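Local coordinates for protein tryptophanyl-tRNA synthetase (Mycoplasma pneumoniae, PDB 2YY5) that probably attaches tryptophan to its cognate tRNA at the expense of ATP, working as a homodimeric class I aminoacyl-tRNA synthetase, at residues Gly15-Leu19 with Val213-Asp217; Asn21-Val25 with Thr190-Met194; Ile143-Gln147 with Thr328-Leu333; Ile171-Leu177 with Leu335-Phe340. The protein carries 1 engineered substitution. All blocks are in the same frame, centred on the assembly; numbering follows the deposited sequence.

Interaction 1: residues Gly15-Leu19 with Val213-Asp217. With SO4 (sulfate ion), chain H.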
# COMPACT_ATOMS: atom_id res chain seq x y z
N GLY B 15 -19.66 14.02 3.89
CA GLY B 15 -20.87 14.80 4.08
C GLY B 15 -20.48 16.22 4.38
O GLY B 15 -21.32 17.10 4.53
N LYS B 16 -19.17 16.45 4.46
CA LYS B 16 -18.63 17.76 4.76
C LYS B 16 -18.14 18.49 3.51
O LYS B 16 -17.41 19.47 3.62
CB LYS B 16 -17.46 17.64 5.74
CG LYS B 16 -17.72 18.27 7.10
CD LYS B 16 -18.18 17.27 8.15
CE LYS B 16 -18.21 17.93 9.53
NZ LYS B 16 -18.27 16.97 10.66
N GLN B 17 -18.54 18.00 2.34
CA GLN B 17 -18.17 18.64 1.09
C GLN B 17 -18.59 20.11 1.23
O GLN B 17 -19.75 20.41 1.54
CB GLN B 17 -18.92 17.98 -0.07
CG GLN B 17 -18.09 17.72 -1.31
CD GLN B 17 -16.96 16.74 -1.06
OE1 GLN B 17 -15.79 17.11 -1.15
NE2 GLN B 17 -17.30 15.49 -0.75
N HIS B 18 -17.65 21.03 1.01
CA HIS B 18 -17.92 22.47 1.15
C HIS B 18 -17.55 23.33 -0.06
O HIS B 18 -16.99 22.84 -1.04
CB HIS B 18 -17.18 23.00 2.38
CG HIS B 18 -15.69 22.81 2.32
ND1 HIS B 18 -14.90 23.43 1.38
CD2 HIS B 18 -14.85 22.08 3.08
CE1 HIS B 18 -13.64 23.09 1.56
NE2 HIS B 18 -13.58 22.27 2.59
N LEU B 19 -17.87 24.63 0.04
CA LEU B 19 -17.61 25.62 -1.01
C LEU B 19 -16.13 25.71 -1.42
O LEU B 19 -15.82 26.09 -2.55
CB LEU B 19 -18.06 27.00 -0.55
CG LEU B 19 -19.25 27.69 -1.20
CD1 LEU B 19 -19.30 29.13 -0.71
CD2 LEU B 19 -19.13 27.67 -2.71
N VAL B 213 -17.69 27.12 7.84
CA VAL B 213 -17.74 26.34 6.60
C VAL B 213 -19.13 26.30 5.97
O VAL B 213 -20.12 26.01 6.64
CB VAL B 213 -17.28 24.88 6.85
CG1 VAL B 213 -17.45 24.05 5.59
CG2 VAL B 213 -15.83 24.87 7.32
N ILE B 214 -19.20 26.60 4.68
CA ILE B 214 -20.48 26.55 3.97
C ILE B 214 -20.52 25.18 3.31
O ILE B 214 -19.83 24.95 2.32
CB ILE B 214 -20.56 27.64 2.86
CG1 ILE B 214 -20.39 29.04 3.46
CG2 ILE B 214 -21.89 27.52 2.12
CD1 ILE B 214 -21.44 29.40 4.49
N TYR B 215 -21.31 24.26 3.86
CA TYR B 215 -21.42 22.91 3.31
C TYR B 215 -22.32 22.93 2.09
O TYR B 215 -23.27 23.71 2.01
CB TYR B 215 -21.98 21.93 4.34
CG TYR B 215 -21.14 21.80 5.59
CD1 TYR B 215 -19.82 21.33 5.52
CD2 TYR B 215 -21.64 22.18 6.84
CE1 TYR B 215 -19.03 21.25 6.67
CE2 TYR B 215 -20.85 22.11 7.98
CZ TYR B 215 -19.55 21.64 7.89
OH TYR B 215 -18.77 21.59 9.02
N LEU B 216 -22.03 22.06 1.12
CA LEU B 216 -22.82 21.97 -0.09
C LEU B 216 -24.26 21.52 0.18
O LEU B 216 -25.15 21.78 -0.62
CB LEU B 216 -22.12 21.05 -1.10
CG LEU B 216 -21.19 21.78 -2.09
CD1 LEU B 216 -20.43 22.89 -1.40
CD2 LEU B 216 -20.24 20.79 -2.72
N ASP B 217 -24.47 20.84 1.30
CA ASP B 217 -25.81 20.38 1.66
C ASP B 217 -26.38 21.19 2.83
O ASP B 217 -27.16 20.69 3.63
CB ASP B 217 -25.79 18.90 2.03
CG ASP B 217 -24.97 18.60 3.27
OD1 ASP B 217 -24.84 19.49 4.14
OD2 ASP B 217 -24.45 17.47 3.38
S SO4 H . -10.84 19.52 2.93
O1 SO4 H . -9.49 19.81 2.43
O2 SO4 H . -10.81 18.27 3.73
O3 SO4 H . -11.31 20.65 3.75
O4 SO4 H . -11.74 19.32 1.79
O HOH W 1 -21.85 18.82 2.09
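His18 and Tyr215 face each other as a single beta bridge, which shows how two loops can be joined without forming a sheet. Two backbone bonds do the joining: Leu216 N donates to Gln17 O over 2.8 Å, and Leu19 N donates to Ile214 O over 3.0 Å. A water extends this polar seam, giving hydrogen bonds to Gly15 O and to Gln17 O (2.7 Å from the latter), while Asp217 N reaches it only weakly.

Residues Gly15-Leu19 belong to the predicted 'HIGH' region, the signature by which class I synthetases handle ATP, here in the loop between strand 6-11 and helix 19-26. With CG between its own N and carbonyl carbon (chi1 60°), the imidazole of His18 meets a bound sulfate, probably from the crystallisation liquor, at its edge: NE2 donates in the ring plane to sulfate O3 at 3.0 Å, in a nearly straight bond (168°). Lys205 of the predicted 'KMSKS' region holds the same anion.

Van der Waals contacts make up the rest. CB of His18 meets Val213 CG1 at 3.4 Å, and Leu19 lies alongside Ile214. Lys16 runs beside Tyr215, pointing the same way, with CG 3.3 Å from Tyr215 CE1; the phenol OH is bonded to Gln210. Leu216 lays CD1 against the peptide joining His18 to Leu19, and its CD2 crosses the Gln17 chain, touching CG at 4.0 Å.

Interaction 2: residues Asn21-Val25 with Thr190-Met194. With WSA (5'-O-[(L-tryptophylamino)sulfonyl]adenosine), chain J.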
# COMPACT_ATOMS: atom_id res chain seq x y z
N ASN B 21 -14.21 23.24 -1.76
CA ASN B 21 -14.07 22.15 -2.72
C ASN B 21 -14.69 22.53 -4.05
O ASN B 21 -14.10 22.30 -5.11
CB ASN B 21 -14.76 20.89 -2.20
CG ASN B 21 -14.24 20.45 -0.85
OD1 ASN B 21 -13.03 20.27 -0.68
ND2 ASN B 21 -15.14 20.28 0.11
N TYR B 22 -15.89 23.13 -3.99
CA TYR B 22 -16.60 23.53 -5.20
C TYR B 22 -15.78 24.55 -5.99
O TYR B 22 -15.48 24.35 -7.17
CB TYR B 22 -17.98 24.13 -4.87
CG TYR B 22 -18.77 24.48 -6.12
CD1 TYR B 22 -19.41 23.48 -6.86
CD2 TYR B 22 -18.80 25.79 -6.62
CE1 TYR B 22 -20.04 23.77 -8.07
CE2 TYR B 22 -19.43 26.08 -7.83
CZ TYR B 22 -20.04 25.06 -8.55
OH TYR B 22 -20.64 25.32 -9.76
N LEU B 23 -15.43 25.63 -5.33
CA LEU B 23 -14.67 26.69 -5.96
C LEU B 23 -13.24 26.24 -6.29
O LEU B 23 -12.66 26.67 -7.29
CB LEU B 23 -14.67 27.93 -5.07
CG LEU B 23 -15.71 29.03 -5.40
CD1 LEU B 23 -16.95 28.42 -6.02
CD2 LEU B 23 -16.07 29.81 -4.14
N GLY B 24 -12.69 25.36 -5.47
CA GLY B 24 -11.33 24.91 -5.70
C GLY B 24 -11.10 24.12 -6.97
O GLY B 24 -10.09 24.31 -7.65
N VAL B 25 -12.03 23.22 -7.30
CA VAL B 25 -11.89 22.36 -8.47
C VAL B 25 -13.17 22.03 -9.20
O VAL B 25 -13.20 22.04 -10.42
CB VAL B 25 -11.21 21.01 -8.09
CG1 VAL B 25 -9.77 21.24 -7.70
CG2 VAL B 25 -11.97 20.35 -6.94
N THR B 190 -9.76 31.40 -6.89
CA THR B 190 -10.36 30.55 -5.85
C THR B 190 -9.56 29.34 -5.36
O THR B 190 -10.14 28.38 -4.83
CB THR B 190 -11.74 30.03 -6.33
OG1 THR B 190 -11.55 29.08 -7.38
CG2 THR B 190 -12.60 31.18 -6.86
N ASN B 191 -8.24 29.37 -5.49
CA ASN B 191 -7.44 28.23 -5.08
C ASN B 191 -7.44 27.97 -3.57
O ASN B 191 -6.97 26.93 -3.11
CB ASN B 191 -6.00 28.40 -5.57
CG ASN B 191 -5.31 29.57 -4.93
OD1 ASN B 191 -4.87 29.49 -3.78
ND2 ASN B 191 -5.22 30.68 -5.66
N ARG B 192 -7.98 28.90 -2.80
CA ARG B 192 -7.98 28.72 -1.36
C ARG B 192 -9.05 29.54 -0.65
O ARG B 192 -8.78 30.63 -0.17
CB ARG B 192 -6.59 29.07 -0.82
CG ARG B 192 -6.38 28.80 0.66
CD ARG B 192 -5.13 29.51 1.18
NE ARG B 192 -4.97 29.34 2.62
CZ ARG B 192 -4.36 30.22 3.41
NH1 ARG B 192 -4.26 29.99 4.71
NH2 ARG B 192 -3.85 31.34 2.89
N ILE B 193 -10.27 29.03 -0.59
CA ILE B 193 -11.35 29.74 0.09
C ILE B 193 -11.10 29.69 1.60
O ILE B 193 -10.77 28.63 2.15
CB ILE B 193 -12.74 29.14 -0.24
CG1 ILE B 193 -13.14 29.49 -1.67
CG2 ILE B 193 -13.80 29.67 0.73
CD1 ILE B 193 -12.36 28.73 -2.71
N MET B 194 -11.27 30.83 2.26
CA MET B 194 -11.03 30.92 3.70
C MET B 194 -12.25 30.63 4.57
O MET B 194 -13.40 30.72 4.13
CB MET B 194 -10.46 32.29 4.05
CG MET B 194 -9.25 32.70 3.20
SD MET B 194 -7.88 31.51 3.21
CE MET B 194 -6.90 32.16 1.82
CD2 WSA J . -6.08 13.74 -5.21
CE3 WSA J . -6.30 14.95 -5.86
CZ3 WSA J . -5.71 15.19 -7.09
CH2 WSA J . -4.90 14.22 -7.67
CZ2 WSA J . -4.68 13.01 -7.02
CE2 WSA J . -5.27 12.77 -5.79
N11 WSA J . -5.26 11.72 -4.97
CD1 WSA J . -6.02 11.98 -3.91
CG WSA J . -6.54 13.20 -4.02
CB WSA J . -7.49 13.87 -3.02
CA WSA J . -6.87 15.14 -2.42
NH3 WSA J . -5.59 14.83 -1.76
C WSA J . -7.84 15.73 -1.40
O WSA J . -7.95 15.23 -0.28
NS WSA J . -8.56 16.78 -1.78
S WSA J . -9.88 16.94 -0.84
O1S WSA J . -10.74 15.71 -0.94
O2S WSA J . -9.47 17.11 0.60
O5' WSA J . -10.58 18.09 -1.32
C5' WSA J . -10.90 18.15 -2.72
C4' WSA J . -10.33 19.38 -3.44
O4' WSA J . -10.78 20.58 -2.80
C3' WSA J . -8.80 19.43 -3.47
O3' WSA J . -8.36 19.92 -4.73
C2' WSA J . -8.51 20.46 -2.38
O2' WSA J . -7.25 21.09 -2.64
C1' WSA J . -9.64 21.44 -2.68
N9 WSA J . -9.83 22.37 -1.54
C8 WSA J . -10.01 22.00 -0.28
N7 WSA J . -10.20 23.07 0.49
C5 WSA J . -10.15 24.14 -0.30
C4 WSA J . -9.90 23.69 -1.59
N3 WSA J . -9.80 24.59 -2.59
C2 WSA J . -9.94 25.89 -2.34
N1 WSA J . -10.18 26.34 -1.13
C6 WSA J . -10.29 25.50 -0.09
N6 WSA J . -10.55 25.96 1.14
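Thr190 bonds to the backbone carbonyl of Leu23 on helix 19-26. Its hydroxyl is folded back between its own backbone N and carbonyl carbon (chi1 70°), which brings OG1 within 2.7 Å of Leu23 O as a donor. The approach is from above the carbonyl plane, 56° out of it, and does not follow a lone pair. The Leu23 side chain crosses Thr190 at about a right angle, with the two CB atoms 3.8 Å apart.

Ile193 crosses Leu23 in the same way. A chi2 of 73° bends its chain at CG1 and lays CD1 3.4 Å from Leu23 CB, while CG1 meets Leu23 CD2. That same CD1 also approaches N1 of the bound tryptophanyl-adenylate analogue, so one methyl touches both helix and ligand.

The backbone of Ile193 reads the adenine edge: Ile193 N donates to ligand N1 at 2.7 Å, and ligand N6 donates to Ile193 O at 2.9 Å. This paired donor and acceptor is how a loop can recognise adenine. Gly24, lacking a side chain, lets the purine approach directly, its CA being 3.5 Å from ligand N3.

Helix 19-26 and the loop after strand 183-185 therefore supply two of the walls around the adenine. Behind them lies helix 246-259, where Ala257 touches Leu23 and Thr190, and Ile254 touches Ile193; Met203 of the predicted 'KMSKS' region bonds to the Ile193 backbone.

Interaction 3: residues Ile143-Gln147 with Thr328-Leu333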
# COMPACT_ATOMS: atom_id res chain seq x y z
N ILE B 143 -1.81 9.88 -9.58
CA ILE B 143 -1.47 10.81 -10.64
C ILE B 143 -0.77 10.08 -11.79
O ILE B 143 -1.27 10.03 -12.91
CB ILE B 143 -0.52 11.91 -10.15
CG1 ILE B 143 -1.14 12.67 -8.97
CG2 ILE B 143 -0.21 12.87 -11.28
CD1 ILE B 143 -0.15 13.56 -8.24
N LEU B 144 0.40 9.52 -11.48
CA LEU B 144 1.21 8.82 -12.46
C LEU B 144 0.57 7.66 -13.22
O LEU B 144 1.07 7.26 -14.28
CB LEU B 144 2.51 8.36 -11.81
CG LEU B 144 3.65 9.40 -11.70
CD1 LEU B 144 3.25 10.70 -12.36
CD2 LEU B 144 3.99 9.62 -10.25
N LEU B 145 -0.52 7.11 -12.70
CA LEU B 145 -1.19 6.00 -13.37
C LEU B 145 -1.81 6.45 -14.69
O LEU B 145 -1.95 5.67 -15.63
CB LEU B 145 -2.30 5.43 -12.49
CG LEU B 145 -2.14 4.02 -11.92
CD1 LEU B 145 -3.38 3.68 -11.08
CD2 LEU B 145 -1.95 3.02 -13.06
N TYR B 146 -2.19 7.73 -14.75
CA TYR B 146 -2.81 8.28 -15.94
C TYR B 146 -1.90 9.22 -16.72
O TYR B 146 -2.31 9.79 -17.74
CB TYR B 146 -4.12 8.98 -15.54
CG TYR B 146 -5.06 8.05 -14.83
CD1 TYR B 146 -5.88 7.17 -15.55
CD2 TYR B 146 -5.05 7.95 -13.44
CE1 TYR B 146 -6.65 6.20 -14.89
CE2 TYR B 146 -5.81 6.98 -12.77
CZ TYR B 146 -6.61 6.11 -13.51
OH TYR B 146 -7.32 5.12 -12.86
N GLN B 147 -0.66 9.37 -16.25
CA GLN B 147 0.33 10.22 -16.92
C GLN B 147 -0.29 11.51 -17.44
O GLN B 147 -0.08 11.88 -18.59
CB GLN B 147 0.93 9.47 -18.11
CG GLN B 147 1.85 8.32 -17.74
CD GLN B 147 3.08 8.80 -17.00
OE1 GLN B 147 3.24 8.53 -15.80
NE2 GLN B 147 3.95 9.51 -17.69
N THR B 328 -6.47 3.04 -19.36
CA THR B 328 -5.14 3.64 -19.35
C THR B 328 -4.32 3.26 -18.11
O THR B 328 -3.09 3.25 -18.16
CB THR B 328 -5.22 5.19 -19.50
OG1 THR B 328 -4.39 5.81 -18.51
CG2 THR B 328 -6.65 5.68 -19.37
N ALA B 329 -4.98 2.90 -17.01
CA ALA B 329 -4.27 2.50 -15.80
C ALA B 329 -3.48 1.21 -16.01
O ALA B 329 -2.34 1.08 -15.55
CB ALA B 329 -5.25 2.32 -14.64
N ARG B 330 -4.08 0.23 -16.70
CA ARG B 330 -3.39 -1.03 -16.94
C ARG B 330 -2.18 -0.81 -17.83
O ARG B 330 -1.10 -1.35 -17.57
CB ARG B 330 -4.32 -2.06 -17.57
CG ARG B 330 -5.62 -2.24 -16.81
CD ARG B 330 -6.11 -3.67 -16.83
NE ARG B 330 -7.53 -3.75 -16.48
CZ ARG B 330 -8.18 -4.87 -16.19
NH1 ARG B 330 -9.47 -4.84 -15.89
NH2 ARG B 330 -7.53 -6.03 -16.17
N THR B 331 -2.35 -0.01 -18.88
CA THR B 331 -1.26 0.27 -19.80
C THR B 331 -0.06 0.84 -19.07
O THR B 331 1.07 0.41 -19.29
CB THR B 331 -1.68 1.27 -20.90
OG1 THR B 331 -2.68 0.67 -21.73
CG2 THR B 331 -0.47 1.65 -21.76
N THR B 332 -0.30 1.82 -18.21
CA THR B 332 0.77 2.46 -17.46
C THR B 332 1.44 1.51 -16.47
O THR B 332 2.66 1.39 -16.46
CB THR B 332 0.24 3.68 -16.70
OG1 THR B 332 -0.46 4.53 -17.61
CG2 THR B 332 1.39 4.46 -16.06
N LEU B 333 0.63 0.84 -15.65
CA LEU B 333 1.17 -0.08 -14.65
C LEU B 333 2.03 -1.16 -15.31
O LEU B 333 3.07 -1.54 -14.78
CB LEU B 333 0.03 -0.74 -13.86
CG LEU B 333 0.47 -1.76 -12.80
CD1 LEU B 333 1.50 -1.13 -11.86
CD2 LEU B 333 -0.74 -2.24 -12.00
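The bump here is Leu145, and the hollow is the groove between Ala329 and Leu333 on the surface of a helix. Its CD2 methyl enters that groove, lying 3.7 Å from Ala329 CB and 4.3 Å from Leu333 CB. Beside it Thr332 projects in the other direction, as a small two-pronged knob against the carbonyls of Leu144 and Leu145. Its CG2, anti to the backbone N, rests 3.3 Å from Leu144 O. The other prong, OG1, lies 2.7 Å from Leu145 O and 3.0 Å from Thr328 O, one turn back on its own helix; its single proton can serve either, and the choice is not settled.

The long C-terminal helix 311-340 here packs on the class I catalytic domain; Tyr146, on the domain's side of the contact, reaches the parallel strands through Leu8, Phe39 and Phe81. Tyr146 lies at the Thr328 end of the groove. Its side chain crosses Thr328 at about a right angle, with CD1 3.6 Å from Thr328 OG1, and the phenol end approaches the Ala329 methyl obliquely, its OH 3.9 Å from CB. That OH is hydrogen-bonded to His89. At the far end of the helix segment, Leu333 additionally packs on Leu87 of the second subunit.

Interaction 4: residues Ile171-Leu177 with Leu335-Phe340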
# COMPACT_ATOMS: atom_id res chain seq x y z
N ILE B 171 12.03 7.81 -9.90
CA ILE B 171 11.70 6.60 -10.68
C ILE B 171 12.35 6.64 -12.07
O ILE B 171 12.90 5.65 -12.56
CB ILE B 171 10.16 6.46 -10.88
CG1 ILE B 171 9.45 6.33 -9.53
CG2 ILE B 171 9.85 5.26 -11.77
CD1 ILE B 171 9.82 5.12 -8.74
N GLN B 172 12.26 7.80 -12.71
CA GLN B 172 12.81 8.01 -14.04
C GLN B 172 14.33 7.84 -14.06
O GLN B 172 14.89 7.21 -14.95
CB GLN B 172 12.43 9.42 -14.50
CG GLN B 172 12.93 9.86 -15.85
CD GLN B 172 12.24 11.14 -16.28
OE1 GLN B 172 12.34 12.18 -15.61
NE2 GLN B 172 11.53 11.08 -17.40
N LYS B 173 14.99 8.40 -13.06
CA LYS B 173 16.44 8.32 -12.99
C LYS B 173 16.89 6.88 -12.80
O LYS B 173 17.69 6.39 -13.59
CB LYS B 173 16.94 9.20 -11.83
CG LYS B 173 18.42 9.57 -11.89
CD LYS B 173 18.70 10.69 -10.91
CE LYS B 173 20.10 11.29 -11.06
NZ LYS B 173 21.18 10.32 -10.77
N LYS B 174 16.36 6.21 -11.78
CA LYS B 174 16.75 4.83 -11.49
C LYS B 174 16.30 3.76 -12.46
O LYS B 174 17.09 2.88 -12.82
CB LYS B 174 16.28 4.43 -10.09
CG LYS B 174 16.55 2.96 -9.80
CD LYS B 174 16.18 2.58 -8.39
CE LYS B 174 16.45 1.10 -8.17
NZ LYS B 174 17.83 0.73 -8.58
N PHE B 175 15.04 3.80 -12.88
CA PHE B 175 14.54 2.76 -13.79
C PHE B 175 14.54 3.15 -15.26
O PHE B 175 14.16 2.35 -16.12
CB PHE B 175 13.13 2.32 -13.36
CG PHE B 175 13.05 1.88 -11.92
CD1 PHE B 175 12.74 2.79 -10.91
CD2 PHE B 175 13.30 0.55 -11.57
CE1 PHE B 175 12.68 2.38 -9.57
CE2 PHE B 175 13.24 0.13 -10.24
CZ PHE B 175 12.93 1.05 -9.23
N LYS B 176 14.98 4.37 -15.56
CA LYS B 176 15.04 4.85 -16.94
C LYS B 176 13.70 4.62 -17.60
O LYS B 176 13.61 4.16 -18.74
CB LYS B 176 16.14 4.12 -17.72
CG LYS B 176 17.53 4.22 -17.08
CD LYS B 176 17.90 5.66 -16.73
CE LYS B 176 19.34 5.78 -16.24
NZ LYS B 176 19.63 7.14 -15.69
N LEU B 177 12.65 4.93 -16.85
CA LEU B 177 11.28 4.77 -17.29
C LEU B 177 10.83 6.08 -17.92
O LEU B 177 10.99 7.14 -17.33
CB LEU B 177 10.42 4.43 -16.07
CG LEU B 177 9.24 3.48 -16.17
CD1 LEU B 177 9.60 2.26 -16.99
CD2 LEU B 177 8.82 3.08 -14.76
N LEU B 335 3.80 -0.92 -18.01
CA LEU B 335 5.08 -0.37 -18.39
C LEU B 335 5.98 -0.23 -17.16
O LEU B 335 7.19 -0.46 -17.25
CB LEU B 335 4.88 0.98 -19.10
CG LEU B 335 4.46 0.90 -20.59
CD1 LEU B 335 4.03 -0.52 -20.98
CD2 LEU B 335 3.33 1.89 -20.85
N PHE B 336 5.39 0.12 -16.02
CA PHE B 336 6.18 0.24 -14.79
C PHE B 336 6.68 -1.14 -14.38
O PHE B 336 7.80 -1.28 -13.90
CB PHE B 336 5.35 0.82 -13.64
CG PHE B 336 5.39 2.32 -13.56
CD1 PHE B 336 5.64 2.95 -12.35
CD2 PHE B 336 5.15 3.10 -14.70
CE1 PHE B 336 5.65 4.35 -12.26
CE2 PHE B 336 5.15 4.49 -14.62
CZ PHE B 336 5.40 5.12 -13.40
N TYR B 337 5.83 -2.14 -14.58
CA TYR B 337 6.20 -3.51 -14.24
C TYR B 337 7.44 -3.87 -15.03
O TYR B 337 8.37 -4.46 -14.48
CB TYR B 337 5.06 -4.48 -14.56
CG TYR B 337 4.27 -4.90 -13.33
CD1 TYR B 337 3.83 -3.95 -12.41
CD2 TYR B 337 3.98 -6.24 -13.09
CE1 TYR B 337 3.11 -4.33 -11.27
CE2 TYR B 337 3.26 -6.62 -11.96
CZ TYR B 337 2.83 -5.66 -11.06
OH TYR B 337 2.12 -6.02 -9.94
N ASP B 338 7.47 -3.51 -16.31
CA ASP B 338 8.64 -3.81 -17.12
C ASP B 338 9.88 -3.17 -16.52
O ASP B 338 10.88 -3.85 -16.31
CB ASP B 338 8.46 -3.32 -18.55
CG ASP B 338 7.84 -4.35 -19.44
OD1 ASP B 338 6.59 -4.39 -19.53
OD2 ASP B 338 8.60 -5.15 -20.04
N GLY B 339 9.79 -1.87 -16.25
CA GLY B 339 10.90 -1.13 -15.68
C GLY B 339 11.35 -1.62 -14.31
O GLY B 339 12.54 -1.61 -14.01
N PHE B 340 10.39 -2.03 -13.48
CA PHE B 340 10.70 -2.52 -12.14
C PHE B 340 11.18 -3.97 -12.13
O PHE B 340 11.92 -4.39 -11.22
CB PHE B 340 9.46 -2.38 -11.25
CG PHE B 340 9.29 -1.02 -10.66
CD1 PHE B 340 9.08 0.09 -11.47
CD2 PHE B 340 9.37 -0.83 -9.28
CE1 PHE B 340 8.96 1.36 -10.93
CE2 PHE B 340 9.25 0.43 -8.72
CZ PHE B 340 9.04 1.53 -9.55
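Phe175 and Phe340 stack face to face, their centroids 4.0 Å apart and their planes only 12° from parallel, in a good example of how two helices can be joined by rings. Followed outward, Phe175 begins at CB, 4.0 Å from Gly339 O. CG stands anti to the carbonyl carbon (chi1 -54°), which sets the ring against Phe340. There the two sides diverge. CD2 comes to 3.3 Å from Gly339 O, obliquely to the ring, and CE2 beyond it nears Phe340 CA and CD2. On the other side CD1 meets Phe340 CE1, and CE1 lies 3.7 Å from Phe340 CZ. At the tip, CZ sits over Phe340 CE2, at 3.8 Å. The opposite face of Phe175 is covered by CG of Lys174, so the ring is sandwiched between the Lys174 methylenes and the Phe340 ring.

Around this stack, Leu177 sets CD2 over the centre of the Phe336 face in a CH-pi contact, 3.7 Å from the centroid. Its other methyl, CD1, lies 3.9 Å from Gly339 CA, where no side chain intervenes. Ile171 CD1 meets the edge of Phe340 at CZ, 3.8 Å away.

The axes of helix 171-175 and helix 335-340 run 47° apart, and Met96, Leu95 and Met92 of helix 87-98 pack alongside. With Phe175 touching Pro54 and Phe340 touching Phe52 of the second subunit, this is a partly buried helix-helix packing contact, built round an aromatic stack, at the dimer interface of the synthetase.

From the N terminus, residues 15-19 and 21-25 come first, and both wait for partners far along the chain. Residues 143-147 and 171-177 follow, opening interactions 3 and 4. At 190-194 interaction 2 closes its loop, nested inside that of interaction 1, which closes at 213-217; these two touch. Helix 311-340 then closes interaction 3 at 328-333 and interaction 4 at 335-340. Each of these crosses interactions 1 and 2, and they cross one another. Interactions 1 and 2 thus join the nucleotide end of the active site, whereas 3 and 4, with centres 13 Å apart, fasten the C-terminal helix beside the dimer interface.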